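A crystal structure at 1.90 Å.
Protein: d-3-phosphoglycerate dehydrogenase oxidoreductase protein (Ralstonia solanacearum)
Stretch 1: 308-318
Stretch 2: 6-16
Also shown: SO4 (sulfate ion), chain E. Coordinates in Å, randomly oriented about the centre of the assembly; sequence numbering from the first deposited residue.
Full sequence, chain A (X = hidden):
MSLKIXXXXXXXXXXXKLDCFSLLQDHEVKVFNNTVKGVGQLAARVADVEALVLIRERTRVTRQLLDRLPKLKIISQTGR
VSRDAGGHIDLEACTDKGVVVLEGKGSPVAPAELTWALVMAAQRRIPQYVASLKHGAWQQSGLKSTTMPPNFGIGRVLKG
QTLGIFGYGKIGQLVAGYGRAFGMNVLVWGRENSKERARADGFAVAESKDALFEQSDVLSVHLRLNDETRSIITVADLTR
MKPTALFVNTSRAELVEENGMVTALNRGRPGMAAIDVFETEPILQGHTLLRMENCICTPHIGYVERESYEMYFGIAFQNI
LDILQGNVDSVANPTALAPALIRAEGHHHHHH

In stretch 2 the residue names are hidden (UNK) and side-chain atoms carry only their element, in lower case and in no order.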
ATOM      1  N   SER A 308     -15.801  -7.766  -5.702  1.00 21.74           N
ATOM      2  CA  SER A 308     -15.385  -9.027  -6.297  1.00 22.52           C
ATOM      3  C   SER A 308     -16.247 -10.180  -5.771  1.00 19.69           C
ATOM      4  O   SER A 308     -16.743 -10.959  -6.561  1.00 22.96           O
ATOM      5  CB  SER A 308     -13.892  -9.299  -6.021  1.00 21.06           C
ATOM      6  OG  SER A 308     -13.473 -10.502  -6.644  1.00 33.94           O
ATOM      7  N   TYR A 309     -16.422 -10.292  -4.454  1.00 20.33           N
ATOM      8  CA  TYR A 309     -17.269 -11.349  -3.858  1.00 19.41           C
ATOM      9  C   TYR A 309     -18.741 -11.219  -4.325  1.00 25.09           C
ATOM     10  O   TYR A 309     -19.378 -12.197  -4.730  1.00 22.43           O
ATOM     11  CB  TYR A 309     -17.176 -11.311  -2.327  1.00 19.69           C
ATOM     12  CG  TYR A 309     -16.107 -12.247  -1.721  1.00 20.99           C
ATOM     13  CD1 TYR A 309     -14.944 -12.578  -2.425  1.00 22.90           C
ATOM     14  CD2 TYR A 309     -16.260 -12.773  -0.434  1.00 18.92           C
ATOM     15  CE1 TYR A 309     -13.964 -13.444  -1.868  1.00 21.91           C
ATOM     16  CE2 TYR A 309     -15.287 -13.644   0.122  1.00 26.14           C
ATOM     17  CZ  TYR A 309     -14.146 -13.967  -0.611  1.00 29.40           C
ATOM     18  OH  TYR A 309     -13.167 -14.809  -0.084  1.00 22.23           O
ATOM     19  N   GLU A 310     -19.267 -10.005  -4.305  1.00 22.27           N
ATOM     20  CA  GLU A 310     -20.634  -9.805  -4.789  1.00 25.83           C
ATOM     21  C   GLU A 310     -20.809 -10.380  -6.204  1.00 23.39           C
ATOM     22  O   GLU A 310     -21.729 -11.154  -6.424  1.00 28.00           O
ATOM     23  CB  GLU A 310     -21.059  -8.328  -4.726  1.00 27.18           C
ATOM     24  CG  GLU A 310     -21.292  -7.767  -3.304  1.00 29.86           C
ATOM     25  CD  GLU A 310     -22.550  -8.287  -2.571  1.00 35.56           C
ATOM     26  OE1 GLU A 310     -22.734  -7.853  -1.397  1.00 29.88           O
ATOM     27  OE2 GLU A 310     -23.350  -9.108  -3.132  1.00 31.28           O
ATOM     28  N   MET A 311     -19.906 -10.026  -7.128  1.00 28.36           N
ATOM     29  CA  MET A 311     -19.925 -10.493  -8.525  1.00 30.75           C
ATOM     30  C   MET A 311     -19.682 -12.004  -8.621  1.00 27.96           C
ATOM     31  O   MET A 311     -20.473 -12.725  -9.235  1.00 27.50           O
ATOM     32  CB  MET A 311     -18.878  -9.744  -9.380  1.00 27.95           C
ATOM     33  CG  MET A 311     -18.854 -10.171 -10.867  1.00 48.86           C
ATOM     34  SD  MET A 311     -17.290  -9.842 -11.745  1.00 50.54           S
ATOM     35  CE  MET A 311     -17.474  -8.080 -12.048  1.00 53.94           C
ATOM     36  N   TYR A 312     -18.601 -12.472  -8.001  1.00 20.97           N
ATOM     37  CA  TYR A 312     -18.228 -13.888  -8.059  1.00 23.67           C
ATOM     38  C   TYR A 312     -19.323 -14.829  -7.536  1.00 22.24           C
ATOM     39  O   TYR A 312     -19.746 -15.723  -8.257  1.00 20.22           O
ATOM     40  CB  TYR A 312     -16.898 -14.145  -7.352  1.00 25.06           C
ATOM     41  CG  TYR A 312     -15.664 -13.852  -8.199  1.00 32.97           C
ATOM     42  CD1 TYR A 312     -14.836 -14.885  -8.630  1.00 43.68           C
ATOM     43  CD2 TYR A 312     -15.326 -12.546  -8.575  1.00 38.43           C
ATOM     44  CE1 TYR A 312     -13.700 -14.626  -9.408  1.00 41.99           C
ATOM     45  CE2 TYR A 312     -14.188 -12.276  -9.353  1.00 38.49           C
ATOM     46  CZ  TYR A 312     -13.377 -13.322  -9.755  1.00 40.26           C
ATOM     47  OH  TYR A 312     -12.257 -13.070 -10.528  1.00 33.86           O
ATOM     48  N   PHE A 313     -19.777 -14.611  -6.302  1.00 24.34           N
ATOM     49  CA  PHE A 313     -20.852 -15.411  -5.709  1.00 18.90           C
ATOM     50  C   PHE A 313     -22.221 -15.156  -6.336  1.00 22.04           C
ATOM     51  O   PHE A 313     -23.015 -16.090  -6.517  1.00 24.26           O
ATOM     52  CB  PHE A 313     -20.884 -15.196  -4.207  1.00 21.16           C
ATOM     53  CG  PHE A 313     -19.651 -15.741  -3.529  1.00 22.04           C
ATOM     54  CD1 PHE A 313     -19.605 -17.077  -3.153  1.00 31.28           C
ATOM     55  CD2 PHE A 313     -18.524 -14.943  -3.360  1.00 20.22           C
ATOM     56  CE1 PHE A 313     -18.472 -17.606  -2.557  1.00 19.02           C
ATOM     57  CE2 PHE A 313     -17.339 -15.471  -2.755  1.00 22.43           C
ATOM     58  CZ  PHE A 313     -17.339 -16.808  -2.368  1.00 21.15           C
ATOM     59  N   GLY A 314     -22.505 -13.904  -6.667  1.00 21.60           N
ATOM     60  CA  GLY A 314     -23.759 -13.613  -7.382  1.00 23.14           C
ATOM     61  C   GLY A 314     -23.913 -14.558  -8.569  1.00 25.62           C
ATOM     62  O   GLY A 314     -24.949 -15.206  -8.729  1.00 27.05           O
ATOM     63  N   ILE A 315     -22.859 -14.661  -9.374  1.00 24.73           N
ATOM     64  CA  ILE A 315     -22.851 -15.541 -10.541  1.00 27.43           C
ATOM     65  C   ILE A 315     -22.888 -17.018 -10.192  1.00 26.88           C
ATOM     66  O   ILE A 315     -23.657 -17.751 -10.797  1.00 26.84           O
ATOM     67  CB  ILE A 315     -21.668 -15.210 -11.504  1.00 33.89           C
ATOM     68  CG1 ILE A 315     -21.944 -13.888 -12.215  1.00 32.14           C
ATOM     69  CG2 ILE A 315     -21.460 -16.307 -12.540  1.00 29.20           C
ATOM     70  CD1 ILE A 315     -20.710 -13.264 -12.832  1.00 41.08           C
ATOM     71  N   ALA A 316     -22.072 -17.471  -9.236  1.00 27.14           N
ATOM     72  CA  ALA A 316     -22.106 -18.884  -8.841  1.00 27.14           C
ATOM     73  C   ALA A 316     -23.477 -19.316  -8.277  1.00 31.03           C
ATOM     74  O   ALA A 316     -23.933 -20.431  -8.559  1.00 28.11           O
ATOM     75  CB  ALA A 316     -20.954 -19.230  -7.854  1.00 22.69           C
ATOM     76  N   PHE A 317     -24.130 -18.421  -7.527  1.00 26.63           N
ATOM     77  CA  PHE A 317     -25.464 -18.665  -6.960  1.00 25.31           C
ATOM     78  C   PHE A 317     -26.547 -18.652  -8.033  1.00 28.64           C
ATOM     79  O   PHE A 317     -27.395 -19.543  -8.066  1.00 22.93           O
ATOM     80  CB  PHE A 317     -25.830 -17.648  -5.876  1.00 24.44           C
ATOM     81  CG  PHE A 317     -24.947 -17.682  -4.654  1.00 28.56           C
ATOM     82  CD1 PHE A 317     -24.086 -18.748  -4.403  1.00 25.34           C
ATOM     83  CD2 PHE A 317     -24.984 -16.629  -3.744  1.00 23.83           C
ATOM     84  CE1 PHE A 317     -23.286 -18.757  -3.261  1.00 22.32           C
ATOM     85  CE2 PHE A 317     -24.196 -16.646  -2.594  1.00 29.29           C
ATOM     86  CZ  PHE A 317     -23.343 -17.710  -2.357  1.00 25.17           C
ATOM     87  N   GLN A 318     -26.521 -17.642  -8.902  1.00 26.64           N
ATOM     88  CA  GLN A 318     -27.441 -17.598 -10.046  1.00 29.45           C
ATOM     89  C   GLN A 318     -27.261 -18.813 -10.962  1.00 31.34           C
ATOM     90  O   GLN A 318     -28.239 -19.325 -11.509  1.00 29.11           O
ATOM     91  CB  GLN A 318     -27.302 -16.294 -10.830  1.00 31.79           C
ATOM     92  CG  GLN A 318     -28.458 -15.977 -11.793  1.00 30.17           C
ATOM     93  CD  GLN A 318     -29.835 -15.995 -11.117  1.00 28.88           C
ATOM     94  OE1 GLN A 318     -30.047 -15.344 -10.092  1.00 34.90           O
ATOM     95  NE2 GLN A 318     -30.786 -16.736 -11.707  1.00 29.68           N
ATOM     96  N   UNK A   6     -23.570 -26.309   0.363  1.00 30.16           N
ATOM     97  CA  UNK A   6     -22.434 -25.944   1.184  1.00 31.04           C
ATOM     98  C   UNK A   6     -21.468 -25.043   0.421  1.00 28.75           C
ATOM     99  O   UNK A   6     -21.207 -25.257  -0.767  1.00 28.90           O
ATOM    100  c   UNK A   6     -21.717 -27.166   1.695  1.00 30.48           C
ATOM    101  N   UNK A   7     -20.967 -24.028   1.128  1.00 29.85           N
ATOM    102  CA  UNK A   7     -19.919 -23.151   0.635  1.00 28.37           C
ATOM    103  C   UNK A   7     -18.686 -23.426   1.497  1.00 28.60           C
ATOM    104  O   UNK A   7     -18.743 -23.331   2.724  1.00 26.89           O
ATOM    105  c   UNK A   7     -19.180 -20.793   0.150  1.00 34.43           C
ATOM    106  c   UNK A   7     -21.653 -21.306   0.210  1.00 26.00           C
ATOM    107  c   UNK A   7     -20.269 -21.649   0.795  1.00 28.62           C
ATOM    108  N   UNK A   8     -17.576 -23.746   0.844  1.00 23.73           N
ATOM    109  CA  UNK A   8     -16.352 -24.121   1.546  1.00 28.24           C
ATOM    110  C   UNK A   8     -15.378 -22.945   1.690  1.00 31.78           C
ATOM    111  O   UNK A   8     -15.418 -22.007   0.896  1.00 25.69           O
ATOM    112  c   UNK A   8     -15.503 -27.576  -0.038  1.00 34.31           C
ATOM    113  c   UNK A   8     -16.406 -26.578   0.646  1.00 29.45           C
ATOM    114  c   UNK A   8     -15.672 -25.234   0.747  1.00 26.52           C
ATOM    115  c   UNK A   8     -16.787 -27.085   2.049  1.00 30.68           C
ATOM    116  N   UNK A   9     -14.509 -23.018   2.703  1.00 25.42           N
ATOM    117  CA  UNK A   9     -13.276 -22.200   2.818  1.00 31.68           C
ATOM    118  C   UNK A   9     -13.471 -20.680   2.911  1.00 27.48           C
ATOM    119  O   UNK A   9     -12.695 -19.925   2.337  1.00 24.75           O
ATOM    120  o   UNK A   9     -11.794 -24.700   2.372  1.00 38.06           O
ATOM    121  c   UNK A   9     -12.310 -22.497   1.667  1.00 31.32           C
ATOM    122  c   UNK A   9     -12.119 -23.974   1.418  1.00 29.79           C
ATOM    123  o   UNK A   9     -12.276 -24.400   0.253  1.00 31.64           O
ATOM    124  N   UNK A  10     -14.497 -20.245   3.631  1.00 28.42           N
ATOM    125  CA  UNK A  10     -14.794 -18.805   3.756  1.00 32.85           C
ATOM    126  C   UNK A  10     -14.295 -18.286   5.107  1.00 28.72           C
ATOM    127  O   UNK A  10     -15.071 -18.168   6.067  1.00 26.95           O
ATOM    128  c   UNK A  10     -16.709 -17.109   3.753  1.00 30.23           C
ATOM    129  o   UNK A  10     -15.865 -16.190   3.625  1.00 29.86           O
ATOM    130  o   UNK A  10     -17.908 -16.889   4.034  1.00 31.85           O
ATOM    131  c   UNK A  10     -16.296 -18.575   3.577  1.00 32.39           C
ATOM    132  N   UNK A  11     -13.003 -17.947   5.157  1.00 28.39           N
ATOM    133  CA  UNK A  11     -12.284 -17.762   6.429  1.00 30.11           C
ATOM    134  C   UNK A  11     -12.853 -16.635   7.276  1.00 27.54           C
ATOM    135  O   UNK A  11     -12.921 -16.759   8.487  1.00 26.87           O
ATOM    136  c   UNK A  11     -10.756 -17.596   6.224  1.00 24.70           C
ATOM    137  c   UNK A  11     -10.172 -18.681   5.352  1.00 26.02           C
ATOM    138  c   UNK A  11      -9.863 -19.928   5.874  1.00 26.36           C
ATOM    139  c   UNK A  11      -9.412 -19.443   3.185  1.00 21.89           C
ATOM    140  c   UNK A  11      -9.930 -18.460   3.996  1.00 17.83           C
ATOM    141  o   UNK A  11      -8.627 -21.683   2.940  1.00 32.58           O
ATOM    142  c   UNK A  11      -9.351 -20.924   5.075  1.00 27.65           C
ATOM    143  c   UNK A  11      -9.120 -20.684   3.737  1.00 31.52           C
ATOM    144  N   UNK A  12     -13.299 -15.562   6.628  1.00 26.73           N
ATOM    145  CA  UNK A  12     -13.807 -14.388   7.330  1.00 27.32           C
ATOM    146  C   UNK A  12     -15.332 -14.318   7.378  1.00 25.13           C
ATOM    147  O   UNK A  12     -15.878 -13.265   7.724  1.00 32.06           O
ATOM    148  c   UNK A  12     -11.825 -12.890   6.971  1.00 25.66           C
ATOM    149  n   UNK A  12     -11.041 -10.587   6.880  1.00 18.93           N
ATOM    150  o   UNK A  12     -10.801 -11.889   5.045  1.00 29.98           O
ATOM    151  c   UNK A  12     -11.200 -11.736   6.203  1.00 22.85           C
ATOM    152  c   UNK A  12     -13.267 -13.114   6.675  1.00 25.28           C
ATOM    153  N   UNK A  13     -15.998 -15.410   6.989  1.00 25.17           N
ATOM    154  CA  UNK A  13     -17.458 -15.556   7.073  1.00 21.59           C
ATOM    155  C   UNK A  13     -18.127 -14.411   6.323  1.00 22.10           C
ATOM    156  O   UNK A  13     -19.046 -13.784   6.825  1.00 26.92           O
ATOM    157  o   UNK A  13     -19.662 -17.060   7.875  1.00 33.32           O
ATOM    158  c   UNK A  13     -19.232 -16.264   8.752  1.00 33.51           C
ATOM    159  c   UNK A  13     -17.903 -15.583   8.544  1.00 22.00           C
ATOM    160  o   UNK A  13     -19.834 -15.996   9.817  1.00 39.99           O
ATOM    161  N   UNK A  14     -17.623 -14.108   5.133  1.00 23.17           N
ATOM    162  CA  UNK A  14     -18.106 -12.946   4.377  1.00 21.85           C
ATOM    163  C   UNK A  14     -19.284 -13.244   3.498  1.00 24.10           C
ATOM    164  O   UNK A  14     -20.081 -12.353   3.212  1.00 23.85           O
ATOM    165  c   UNK A  14     -16.975 -12.363   3.506  1.00 23.33           C
ATOM    166  N   UNK A  15     -19.341 -14.481   3.004  1.00 26.38           N
ATOM    167  CA  UNK A  15     -20.311 -14.906   1.998  1.00 24.69           C
ATOM    168  C   UNK A  15     -21.751 -14.706   2.460  1.00 26.14           C
ATOM    169  O   UNK A  15     -22.580 -14.168   1.709  1.00 27.07           O
ATOM    170  c   UNK A  15     -21.166 -16.918   0.666  1.00 25.58           C
ATOM    171  c   UNK A  15     -18.658 -16.546   0.941  1.00 23.89           C
ATOM    172  c   UNK A  15     -20.068 -16.393   1.593  1.00 25.60           C
ATOM    173  N   UNK A  16     -22.041 -15.111   3.700  1.00 26.67           N
ATOM    174  CA  UNK A  16     -23.399 -14.998   4.220  1.00 29.64           C
ATOM    175  C   UNK A  16     -23.874 -13.542   4.423  1.00 31.04           C
ATOM    176  O   UNK A  16     -25.067 -13.308   4.565  1.00 28.90           O
ATOM    177  n   UNK A  16     -24.036 -14.092   9.861  1.00 68.05           N
ATOM    178  c   UNK A  16     -22.915 -14.792  10.006  1.00 63.94           C
ATOM    179  n   UNK A  16     -22.110 -14.531  11.031  1.00 64.30           N
ATOM    180  c   UNK A  16     -23.020 -15.273   6.764  1.00 31.63           C
ATOM    181  c   UNK A  16     -23.609 -15.849   5.485  1.00 32.84           C
ATOM    182  n   UNK A  16     -22.587 -15.749   9.137  1.00 50.96           N
ATOM    183  c   UNK A  16     -23.373 -16.131   7.966  1.00 38.25           C
TER
HETATM  184  S   SO4 E   1     -10.767 -15.995 -12.116  1.00 48.18           S
HETATM  185  O1  SO4 E   1     -11.165 -16.001 -10.724  1.00 57.55           O
HETATM  186  O2  SO4 E   1     -11.747 -16.707 -12.916  1.00 42.04           O
HETATM  187  O3  SO4 E   1     -10.687 -14.617 -12.582  1.00 57.33           O
HETATM  188  O4  SO4 E   1      -9.456 -16.636 -12.210  1.00 40.52           O
HETATM  189  O   HOH W   1     -13.522 -15.584   2.284  1.00 30.73           O

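Position 6 carries a single side-chain carbon and lies out of reach of the helix 308-318; it is Ala6. Position 7, the next strand residue, has one carbon bearing two more, a fork directly at CB, and a carbon 4.2 Å from Phe313 CE1. That is Val7, with CG1 making the approach and chi1 in the t well. Position 8 shows four carbons forked at the second, out of reach of stretch 1: Leu8.

Position 9 has two carbons, the second carrying two oxygens, the pattern of a carboxylate one methylene from the backbone, and makes no contact with stretch 1; it is Asp9, satisfied elsewhere in the structure. Position 10 repeats the pattern, but one of its oxygens comes within 4.4 Å of Tyr309 CE2, near the plane of that ring. It is Asp10, and the oxygen is OD1. Its CA-to-CB bond points sideways, yet the carboxylate end comes nearer the helix.

Position 11 has one carbon and then a six-carbon ring bearing one oxygen, which identifies Tyr11; it makes no contact across. Position 12 has three carbons, the last holding one oxygen and one nitrogen, an amide that makes no contact with stretch 1: Gln12. Position 13 is another two-carbon carboxylate without contact to stretch 1, Asp13, whose N donates to Asp10 O (3.1 Å), closing a type I turn.

Position 14 has one carbon, CB, which points toward the helix and lies 4.0 Å from Tyr309 CE2: Ala14. Position 15 forks at CB into two carbons, one 3.6 Å from Phe313 CZ and the other 3.8 Å from Phe317 CZ. This is Val15; CG2 faces Phe313 and CG1 meets the edge of Phe317. Position 16 has three carbons, a nitrogen, then a carbon with two more nitrogens, a guanidinium, and makes no contact with stretch 1. It is Arg16, whose CA-to-CB bond points away from the helix, with NE 2.8 Å from Asp13 OD2 in a salt bridge.

The contact is mainly apolar, burying 245 Å² in total, with no direct hydrogen bond across. Tyr309, Phe313 and Phe317, spaced four residues apart, lie one turn after another along the helix. Val15, the most covered residue, spans the last two: its CG2 sits 3.9 Å from the centroid of the Phe313 ring, 26° off the normal, a CH-pi contact. Asp10 shapes the loop, since Ala14 N donates to its OD1 (3.1 Å) and Val15 N to its OD2 (3.0 Å). The polar link is indirect: a water donates to Asp10 OD1 (2.8 Å) and hydrogen-bonds Tyr309 OH (2.5 Å).

Stretch 2 6-16: AVLDDYQDAVR
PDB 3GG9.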